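Local atomic coordinates of iota-carrageenase (Alteromonas sp., PDB entry 1H80), a protein that hydrolyses internal beta-1,4 linkages of iota-carrageenan, a sulfated galactan of red algal cell walls, with inversion of the anomeric configuration. Residues Phe360-Phe374 against Gly396-Ile408. Sequence-based numbering, arbitrary orientation.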
ATOM      1  N   PHE A 360     -21.924  -0.501   0.533  1.00 14.28           N
ATOM      2  CA  PHE A 360     -22.110  -1.401  -0.597  1.00 15.71           C
ATOM      3  C   PHE A 360     -21.975  -0.707  -1.948  1.00 15.35           C
ATOM      4  O   PHE A 360     -22.363   0.450  -2.108  1.00 16.15           O
ATOM      5  CB  PHE A 360     -23.494  -2.045  -0.501  1.00 15.86           C
ATOM      6  CG  PHE A 360     -23.776  -3.046  -1.580  1.00 16.13           C
ATOM      7  CD1 PHE A 360     -23.227  -4.322  -1.527  1.00 16.92           C
ATOM      8  CD2 PHE A 360     -24.587  -2.710  -2.657  1.00 17.17           C
ATOM      9  CE1 PHE A 360     -23.483  -5.253  -2.536  1.00 17.17           C
ATOM     10  CE2 PHE A 360     -24.847  -3.631  -3.668  1.00 17.31           C
ATOM     11  CZ  PHE A 360     -24.294  -4.905  -3.606  1.00 16.74           C
ATOM     12  N   GLY A 361     -21.428  -1.435  -2.915  1.00 15.35           N
ATOM     13  CA  GLY A 361     -21.263  -0.918  -4.260  1.00 15.41           C
ATOM     14  C   GLY A 361     -21.205  -2.081  -5.235  1.00 15.26           C
ATOM     15  O   GLY A 361     -21.053  -3.228  -4.819  1.00 15.18           O
ATOM     16  N   TYR A 362     -21.310  -1.793  -6.528  1.00 15.77           N
ATOM     17  CA  TYR A 362     -21.280  -2.833  -7.554  1.00 16.18           C
ATOM     18  C   TYR A 362     -19.964  -2.903  -8.317  1.00 16.29           C
ATOM     19  O   TYR A 362     -19.820  -3.709  -9.236  1.00 16.62           O
ATOM     20  CB  TYR A 362     -22.416  -2.599  -8.558  1.00 16.91           C
ATOM     21  CG  TYR A 362     -23.793  -2.797  -7.978  1.00 18.47           C
ATOM     22  CD1 TYR A 362     -24.303  -4.077  -7.776  1.00 19.62           C
ATOM     23  CD2 TYR A 362     -24.576  -1.706  -7.602  1.00 19.70           C
ATOM     24  CE1 TYR A 362     -25.559  -4.272  -7.211  1.00 20.32           C
ATOM     25  CE2 TYR A 362     -25.836  -1.889  -7.033  1.00 20.77           C
ATOM     26  CZ  TYR A 362     -26.319  -3.174  -6.841  1.00 21.20           C
ATOM     27  OH  TYR A 362     -27.555  -3.363  -6.266  1.00 22.51           O
ATOM     28  N   ASN A 363     -18.999  -2.070  -7.939  1.00 16.46           N
ATOM     29  CA  ASN A 363     -17.724  -2.048  -8.646  1.00 16.94           C
ATOM     30  C   ASN A 363     -16.498  -2.341  -7.799  1.00 15.78           C
ATOM     31  O   ASN A 363     -15.460  -1.692  -7.946  1.00 16.48           O
ATOM     32  CB  ASN A 363     -17.561  -0.701  -9.344  1.00 18.53           C
ATOM     33  CG  ASN A 363     -18.652  -0.451 -10.360  1.00 20.86           C
ATOM     34  OD1 ASN A 363     -18.795  -1.201 -11.323  1.00 23.25           O
ATOM     35  ND2 ASN A 363     -19.435   0.600 -10.145  1.00 22.83           N
ATOM     36  N   ALA A 364     -16.614  -3.325  -6.920  1.00 15.10           N
ATOM     37  CA  ALA A 364     -15.499  -3.706  -6.068  1.00 14.76           C
ATOM     38  C   ALA A 364     -14.537  -4.630  -6.810  1.00 15.59           C
ATOM     39  O   ALA A 364     -14.926  -5.302  -7.766  1.00 15.71           O
ATOM     40  CB  ALA A 364     -16.020  -4.408  -4.826  1.00 16.20           C
ATOM     41  N   ASP A 365     -13.274  -4.635  -6.389  1.00 14.51           N
ATOM     42  CA  ASP A 365     -12.281  -5.532  -6.973  1.00 14.89           C
ATOM     43  C   ASP A 365     -12.501  -6.826  -6.200  1.00 15.10           C
ATOM     44  O   ASP A 365     -12.553  -6.815  -4.970  1.00 14.97           O
ATOM     45  CB  ASP A 365     -10.843  -5.047  -6.727  1.00 15.48           C
ATOM     46  CG  ASP A 365     -10.423  -3.925  -7.660  0.40 15.52           C
ATOM     47  OD1 ASP A 365     -10.927  -3.863  -8.801  0.40 16.38           O
ATOM     48  OD2 ASP A 365      -9.557  -3.115  -7.258  0.40 15.73           O
ATOM     49  N   LEU A 366     -12.635  -7.935  -6.915  1.00 15.02           N
ATOM     50  CA  LEU A 366     -12.871  -9.217  -6.270  1.00 15.69           C
ATOM     51  C   LEU A 366     -11.899 -10.274  -6.756  1.00 15.43           C
ATOM     52  O   LEU A 366     -11.512 -10.287  -7.919  1.00 15.71           O
ATOM     53  CB  LEU A 366     -14.301  -9.689  -6.557  1.00 16.04           C
ATOM     54  CG  LEU A 366     -15.428  -8.756  -6.113  1.00 16.68           C
ATOM     55  CD1 LEU A 366     -16.763  -9.235  -6.676  1.00 17.59           C
ATOM     56  CD2 LEU A 366     -15.469  -8.706  -4.593  1.00 16.77           C
ATOM     57  N   LYS A 367     -11.506 -11.163  -5.852  1.00 15.67           N
ATOM     58  CA  LYS A 367     -10.606 -12.248  -6.199  1.00 16.59           C
ATOM     59  C   LYS A 367     -11.470 -13.456  -6.529  1.00 16.56           C
ATOM     60  O   LYS A 367     -12.574 -13.605  -6.003  1.00 16.81           O
ATOM     61  CB  LYS A 367      -9.677 -12.573  -5.029  1.00 17.55           C
ATOM     62  CG  LYS A 367      -8.764 -11.422  -4.634  1.00 18.39           C
ATOM     63  CD  LYS A 367      -7.852 -10.992  -5.782  1.00 21.01           C
ATOM     64  CE  LYS A 367      -6.860 -12.086  -6.149  1.00 22.52           C
ATOM     65  NZ  LYS A 367      -5.907 -11.656  -7.214  1.00 24.22           N
ATOM     66  N   GLN A 368     -10.977 -14.319  -7.406  1.00 17.03           N
ATOM     67  CA  GLN A 368     -11.750 -15.493  -7.784  1.00 17.02           C
ATOM     68  C   GLN A 368     -12.151 -16.353  -6.588  1.00 17.87           C
ATOM     69  O   GLN A 368     -13.272 -16.865  -6.547  1.00 16.61           O
ATOM     70  CB  GLN A 368     -10.967 -16.349  -8.778  1.00 17.93           C
ATOM     71  CG  GLN A 368     -11.810 -17.434  -9.429  1.00 18.87           C
ATOM     72  CD  GLN A 368     -11.008 -18.277 -10.392  1.00 19.32           C
ATOM     73  OE1 GLN A 368     -10.318 -19.210  -9.987  1.00 20.51           O
ATOM     74  NE2 GLN A 368     -11.076 -17.940 -11.674  1.00 19.84           N
ATOM     75  N   ASP A 369     -11.251 -16.511  -5.617  1.00 17.78           N
ATOM     76  CA  ASP A 369     -11.550 -17.338  -4.452  1.00 19.43           C
ATOM     77  C   ASP A 369     -12.507 -16.684  -3.462  1.00 18.79           C
ATOM     78  O   ASP A 369     -12.700 -17.183  -2.356  1.00 20.16           O
ATOM     79  CB  ASP A 369     -10.256 -17.771  -3.736  1.00 20.95           C
ATOM     80  CG  ASP A 369      -9.537 -16.621  -3.046  1.00 23.47           C
ATOM     81  OD1 ASP A 369      -9.994 -15.464  -3.139  1.00 24.23           O
ATOM     82  OD2 ASP A 369      -8.496 -16.886  -2.402  1.00 25.71           O
ATOM     83  N   GLN A 370     -13.111 -15.571  -3.868  1.00 17.64           N
ATOM     84  CA  GLN A 370     -14.074 -14.870  -3.026  1.00 16.79           C
ATOM     85  C   GLN A 370     -15.458 -14.921  -3.664  1.00 16.11           C
ATOM     86  O   GLN A 370     -16.463 -14.693  -2.998  1.00 15.53           O
ATOM     87  CB  GLN A 370     -13.677 -13.402  -2.847  1.00 16.61           C
ATOM     88  CG  GLN A 370     -12.328 -13.184  -2.189  1.00 16.99           C
ATOM     89  CD  GLN A 370     -11.947 -11.719  -2.135  1.00 17.45           C
ATOM     90  OE1 GLN A 370     -12.234 -10.960  -3.062  1.00 16.74           O
ATOM     91  NE2 GLN A 370     -11.281 -11.315  -1.057  1.00 18.32           N
ATOM     92  N   LEU A 371     -15.501 -15.223  -4.958  1.00 16.62           N
ATOM     93  CA  LEU A 371     -16.762 -15.263  -5.697  1.00 16.52           C
ATOM     94  C   LEU A 371     -17.821 -16.202  -5.142  1.00 16.53           C
ATOM     95  O   LEU A 371     -19.016 -15.940  -5.281  1.00 16.80           O
ATOM     96  CB  LEU A 371     -16.509 -15.619  -7.161  1.00 15.91           C
ATOM     97  CG  LEU A 371     -15.664 -14.640  -7.976  1.00 16.18           C
ATOM     98  CD1 LEU A 371     -15.557 -15.149  -9.407  1.00 16.56           C
ATOM     99  CD2 LEU A 371     -16.294 -13.251  -7.946  1.00 15.97           C
ATOM    100  N   ASP A 372     -17.393 -17.290  -4.514  1.00 16.97           N
ATOM    101  CA  ASP A 372     -18.341 -18.248  -3.968  1.00 17.47           C
ATOM    102  C   ASP A 372     -19.120 -17.684  -2.786  1.00 16.87           C
ATOM    103  O   ASP A 372     -20.140 -18.238  -2.386  1.00 17.32           O
ATOM    104  CB  ASP A 372     -17.615 -19.534  -3.561  1.00 18.03           C
ATOM    105  CG  ASP A 372     -17.080 -20.307  -4.759  1.00 20.08           C
ATOM    106  OD1 ASP A 372     -17.271 -19.851  -5.910  1.00 19.07           O
ATOM    107  OD2 ASP A 372     -16.469 -21.377  -4.547  1.00 21.21           O
ATOM    108  N   TYR A 373     -18.648 -16.574  -2.227  1.00 16.44           N
ATOM    109  CA  TYR A 373     -19.351 -15.976  -1.106  1.00 16.34           C
ATOM    110  C   TYR A 373     -20.615 -15.244  -1.543  1.00 16.53           C
ATOM    111  O   TYR A 373     -21.356 -14.722  -0.715  1.00 16.17           O
ATOM    112  CB  TYR A 373     -18.412 -15.049  -0.330  1.00 17.58           C
ATOM    113  CG  TYR A 373     -17.348 -15.818   0.416  1.00 18.45           C
ATOM    114  CD1 TYR A 373     -17.696 -16.740   1.404  1.00 20.14           C
ATOM    115  CD2 TYR A 373     -15.997 -15.656   0.111  1.00 20.58           C
ATOM    116  CE1 TYR A 373     -16.726 -17.486   2.069  1.00 21.16           C
ATOM    117  CE2 TYR A 373     -15.017 -16.398   0.772  1.00 21.27           C
ATOM    118  CZ  TYR A 373     -15.392 -17.311   1.747  1.00 22.01           C
ATOM    119  OH  TYR A 373     -14.429 -18.058   2.388  1.00 23.79           O
ATOM    120  N   PHE A 374     -20.867 -15.217  -2.849  1.00 15.64           N
ATOM    121  CA  PHE A 374     -22.074 -14.576  -3.362  1.00 16.73           C
ATOM    122  C   PHE A 374     -23.254 -15.537  -3.250  1.00 17.30           C
ATOM    123  O   PHE A 374     -24.399 -15.155  -3.478  1.00 17.27           O
ATOM    124  CB  PHE A 374     -21.900 -14.183  -4.831  1.00 16.97           C
ATOM    125  CG  PHE A 374     -21.175 -12.885  -5.034  1.00 17.51           C
ATOM    126  CD1 PHE A 374     -21.654 -11.709  -4.465  1.00 18.04           C
ATOM    127  CD2 PHE A 374     -20.022 -12.835  -5.806  1.00 17.65           C
ATOM    128  CE1 PHE A 374     -20.992 -10.497  -4.664  1.00 18.18           C
ATOM    129  CE2 PHE A 374     -19.351 -11.629  -6.013  1.00 17.32           C
ATOM    130  CZ  PHE A 374     -19.838 -10.459  -5.440  1.00 17.61           C
ATOM    131  N   GLY A 396      -8.932 -14.286 -14.476  1.00 23.71           N
ATOM    132  CA  GLY A 396      -9.171 -15.065 -13.278  1.00 21.91           C
ATOM    133  C   GLY A 396      -8.508 -14.447 -12.064  1.00 21.38           C
ATOM    134  O   GLY A 396      -8.846 -14.782 -10.928  1.00 20.44           O
ATOM    135  N   GLN A 397      -7.557 -13.548 -12.295  1.00 20.27           N
ATOM    136  CA  GLN A 397      -6.865 -12.897 -11.186  1.00 20.61           C
ATOM    137  C   GLN A 397      -7.690 -11.764 -10.593  1.00 20.06           C
ATOM    138  O   GLN A 397      -7.502 -11.387  -9.437  1.00 19.34           O
ATOM    139  CB  GLN A 397      -5.520 -12.330 -11.637  1.00 21.91           C
ATOM    140  CG  GLN A 397      -4.526 -13.355 -12.136  1.00 24.49           C
ATOM    141  CD  GLN A 397      -3.111 -12.813 -12.134  1.00 25.63           C
ATOM    142  OE1 GLN A 397      -2.864 -11.690 -12.572  1.00 26.60           O
ATOM    143  NE2 GLN A 397      -2.170 -13.614 -11.643  1.00 27.21           N
ATOM    144  N   ILE A 398      -8.606 -11.220 -11.385  1.00 18.87           N
ATOM    145  CA  ILE A 398      -9.432 -10.117 -10.916  1.00 18.70           C
ATOM    146  C   ILE A 398     -10.825 -10.110 -11.537  1.00 18.50           C
ATOM    147  O   ILE A 398     -11.000 -10.413 -12.717  1.00 18.51           O
ATOM    148  CB  ILE A 398      -8.738  -8.754 -11.217  1.00 18.99           C
ATOM    149  CG1 ILE A 398      -9.602  -7.587 -10.731  1.00 19.75           C
ATOM    150  CG2 ILE A 398      -8.490  -8.619 -12.712  1.00 19.77           C
ATOM    151  CD1 ILE A 398      -9.760  -7.517  -9.238  1.00 19.45           C
ATOM    152  N   TYR A 399     -11.813  -9.783 -10.714  1.00 17.14           N
ATOM    153  CA  TYR A 399     -13.197  -9.676 -11.152  1.00 16.64           C
ATOM    154  C   TYR A 399     -13.720  -8.368 -10.597  1.00 16.68           C
ATOM    155  O   TYR A 399     -13.174  -7.839  -9.627  1.00 16.77           O
ATOM    156  CB  TYR A 399     -14.053 -10.814 -10.591  1.00 15.77           C
ATOM    157  CG  TYR A 399     -13.712 -12.167 -11.147  1.00 16.37           C
ATOM    158  CD1 TYR A 399     -12.605 -12.875 -10.682  1.00 15.76           C
ATOM    159  CD2 TYR A 399     -14.472 -12.725 -12.174  1.00 16.65           C
ATOM    160  CE1 TYR A 399     -12.262 -14.103 -11.227  1.00 16.89           C
ATOM    161  CE2 TYR A 399     -14.138 -13.952 -12.729  1.00 16.82           C
ATOM    162  CZ  TYR A 399     -13.033 -14.634 -12.252  1.00 16.56           C
ATOM    163  OH  TYR A 399     -12.684 -15.841 -12.804  1.00 17.40           O
ATOM    164  N   ILE A 400     -14.762  -7.835 -11.221  1.00 16.69           N
ATOM    165  CA  ILE A 400     -15.372  -6.608 -10.740  1.00 16.56           C
ATOM    166  C   ILE A 400     -16.815  -6.966 -10.439  1.00 16.56           C
ATOM    167  O   ILE A 400     -17.500  -7.576 -11.264  1.00 16.69           O
ATOM    168  CB  ILE A 400     -15.334  -5.474 -11.788  1.00 17.52           C
ATOM    169  CG1 ILE A 400     -13.884  -5.130 -12.135  1.00 19.10           C
ATOM    170  CG2 ILE A 400     -16.058  -4.245 -11.247  1.00 17.06           C
ATOM    171  CD1 ILE A 400     -13.741  -3.994 -13.131  1.00 21.19           C
ATOM    172  N   GLY A 401     -17.273  -6.603  -9.249  1.00 15.43           N
ATOM    173  CA  GLY A 401     -18.633  -6.919  -8.872  1.00 15.95           C
ATOM    174  C   GLY A 401     -19.024  -6.304  -7.548  1.00 15.65           C
ATOM    175  O   GLY A 401     -18.308  -5.455  -7.012  1.00 16.29           O
ATOM    176  N   PRO A 402     -20.159  -6.730  -6.982  1.00 15.53           N
ATOM    177  CA  PRO A 402     -20.659  -6.217  -5.705  1.00 15.19           C
ATOM    178  C   PRO A 402     -19.734  -6.455  -4.519  1.00 15.17           C
ATOM    179  O   PRO A 402     -18.956  -7.413  -4.495  1.00 14.72           O
ATOM    180  CB  PRO A 402     -21.991  -6.946  -5.529  1.00 16.39           C
ATOM    181  CG  PRO A 402     -22.398  -7.293  -6.934  1.00 16.62           C
ATOM    182  CD  PRO A 402     -21.099  -7.708  -7.559  1.00 15.75           C
ATOM    183  N   SER A 403     -19.829  -5.562  -3.541  1.00 14.70           N
ATOM    184  CA  SER A 403     -19.055  -5.672  -2.313  1.00 14.96           C
ATOM    185  C   SER A 403     -19.489  -6.974  -1.657  1.00 15.12           C
ATOM    186  O   SER A 403     -20.646  -7.377  -1.782  1.00 15.73           O
ATOM    187  CB  SER A 403     -19.380  -4.502  -1.388  1.00 14.91           C
ATOM    188  OG  SER A 403     -19.025  -3.271  -1.992  1.00 15.90           O
ATOM    189  N   LEU A 404     -18.576  -7.628  -0.951  1.00 15.00           N
ATOM    190  CA  LEU A 404     -18.897  -8.900  -0.317  1.00 16.00           C
ATOM    191  C   LEU A 404     -19.130  -8.864   1.186  1.00 15.72           C
ATOM    192  O   LEU A 404     -19.925  -9.645   1.710  1.00 15.64           O
ATOM    193  CB  LEU A 404     -17.806  -9.922  -0.634  1.00 17.97           C
ATOM    194  CG  LEU A 404     -17.923 -10.600  -2.002  1.00 19.72           C
ATOM    195  CD1 LEU A 404     -16.662 -11.385  -2.304  1.00 21.10           C
ATOM    196  CD2 LEU A 404     -19.144 -11.512  -2.008  1.00 20.41           C
ATOM    197  N   ALA A 405     -18.449  -7.966   1.887  1.00 15.56           N
ATOM    198  CA  ALA A 405     -18.605  -7.900   3.335  1.00 14.28           C
ATOM    199  C   ALA A 405     -17.981  -6.643   3.894  1.00 14.53           C
ATOM    200  O   ALA A 405     -17.405  -5.844   3.162  1.00 14.43           O
ATOM    201  CB  ALA A 405     -17.943  -9.116   3.978  1.00 15.10           C
ATOM    202  N   ALA A 406     -18.097  -6.474   5.205  1.00 14.30           N
ATOM    203  CA  ALA A 406     -17.486  -5.332   5.867  1.00 14.54           C
ATOM    204  C   ALA A 406     -16.076  -5.771   6.241  1.00 14.75           C
ATOM    205  O   ALA A 406     -15.112  -5.019   6.100  1.00 14.57           O
ATOM    206  CB  ALA A 406     -18.265  -4.967   7.123  1.00 15.11           C
ATOM    207  N   VAL A 407     -15.967  -7.011   6.706  1.00 14.49           N
ATOM    208  CA  VAL A 407     -14.696  -7.570   7.130  1.00 15.24           C
ATOM    209  C   VAL A 407     -14.479  -8.988   6.620  1.00 15.94           C
ATOM    210  O   VAL A 407     -15.392  -9.812   6.625  1.00 16.12           O
ATOM    211  CB  VAL A 407     -14.605  -7.602   8.670  1.00 15.95           C
ATOM    212  CG1 VAL A 407     -13.304  -8.275   9.110  1.00 16.27           C
ATOM    213  CG2 VAL A 407     -14.696  -6.188   9.224  1.00 15.96           C
ATOM    214  N   ILE A 408     -13.263  -9.255   6.161  1.00 15.79           N
ATOM    215  CA  ILE A 408     -12.891 -10.581   5.701  1.00 17.04           C
ATOM    216  C   ILE A 408     -11.707 -10.981   6.567  1.00 18.04           C
ATOM    217  O   ILE A 408     -10.716 -10.252   6.664  1.00 18.09           O
ATOM    218  CB  ILE A 408     -12.479 -10.590   4.217  1.00 17.07           C
ATOM    219  CG1 ILE A 408     -13.691 -10.254   3.343  1.00 16.88           C
ATOM    220  CG2 ILE A 408     -11.935 -11.970   3.837  1.00 17.34           C
ATOM    221  CD1 ILE A 408     -13.386 -10.203   1.857  1.00 17.57           C
TER
HETATM  222  O   HOH W   1      -8.244 -14.177  -8.271  1.00 19.58           O
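With the CG of Tyr399 turned anti to the carbonyl carbon (chi1 -68°), its ring is crossed obliquely at CE1 by the chain of Gln368, which leaves anti to the backbone N (chi1 -168°) and runs extended to the phenol, its amide turned 49° from the ring plane. Gln368 NE2 gives Tyr399 OH a nearly straight hydrogen bond of 2.9 Å, with the oxygen in the amide plane; Tyr399 OH is also hydrogen-bonded to Tyr451 O, and Gln368 NE2 to Tyr452 OH. Leu371 CD1 stands over the middle of the Tyr399 ring, 3.6 Å from its centroid, a CH-pi contact, while Leu366 O lies at the ring's edge. With a leucine in place of Tyr399, Gln368 NE2 would probably keep just Tyr452 of its two phenol partners, Tyr451 O would lose the hydroxyl bonded to it, and Leu371 CD1 the flat face under it. A second CH-pi contact puts Leu404 CD2 over one face of the Phe374 ring, 3.5 Å from the centroid. Leu404 CD1 instead meets Leu366 CD2 and the CB of Gln370, and Pro402 CD packs against Phe374 CZ at 3.7 Å. Lys367 curls back to bring NZ, in the carbonyl plane, onto a lone pair of Gln397 O, 2.7 Å away. A water accepts from Gln368 N and donates to Gly396 O. The backbones are joined by two hydrogen-bonded pairs, Ala364 with Gly401 and Leu366 with Tyr399, on either side of the non-hydrogen-bonded pair Asp365 with Ile400; Ser403 N to Gly361 O, 2.9 Å, adds a bond beyond them. The result is a two-stranded antiparallel sheet in a long excursion between strands 351-359 and 407-409 of the parallel beta-helix, the fold of this glycosyl hydrolase family 82 enzyme.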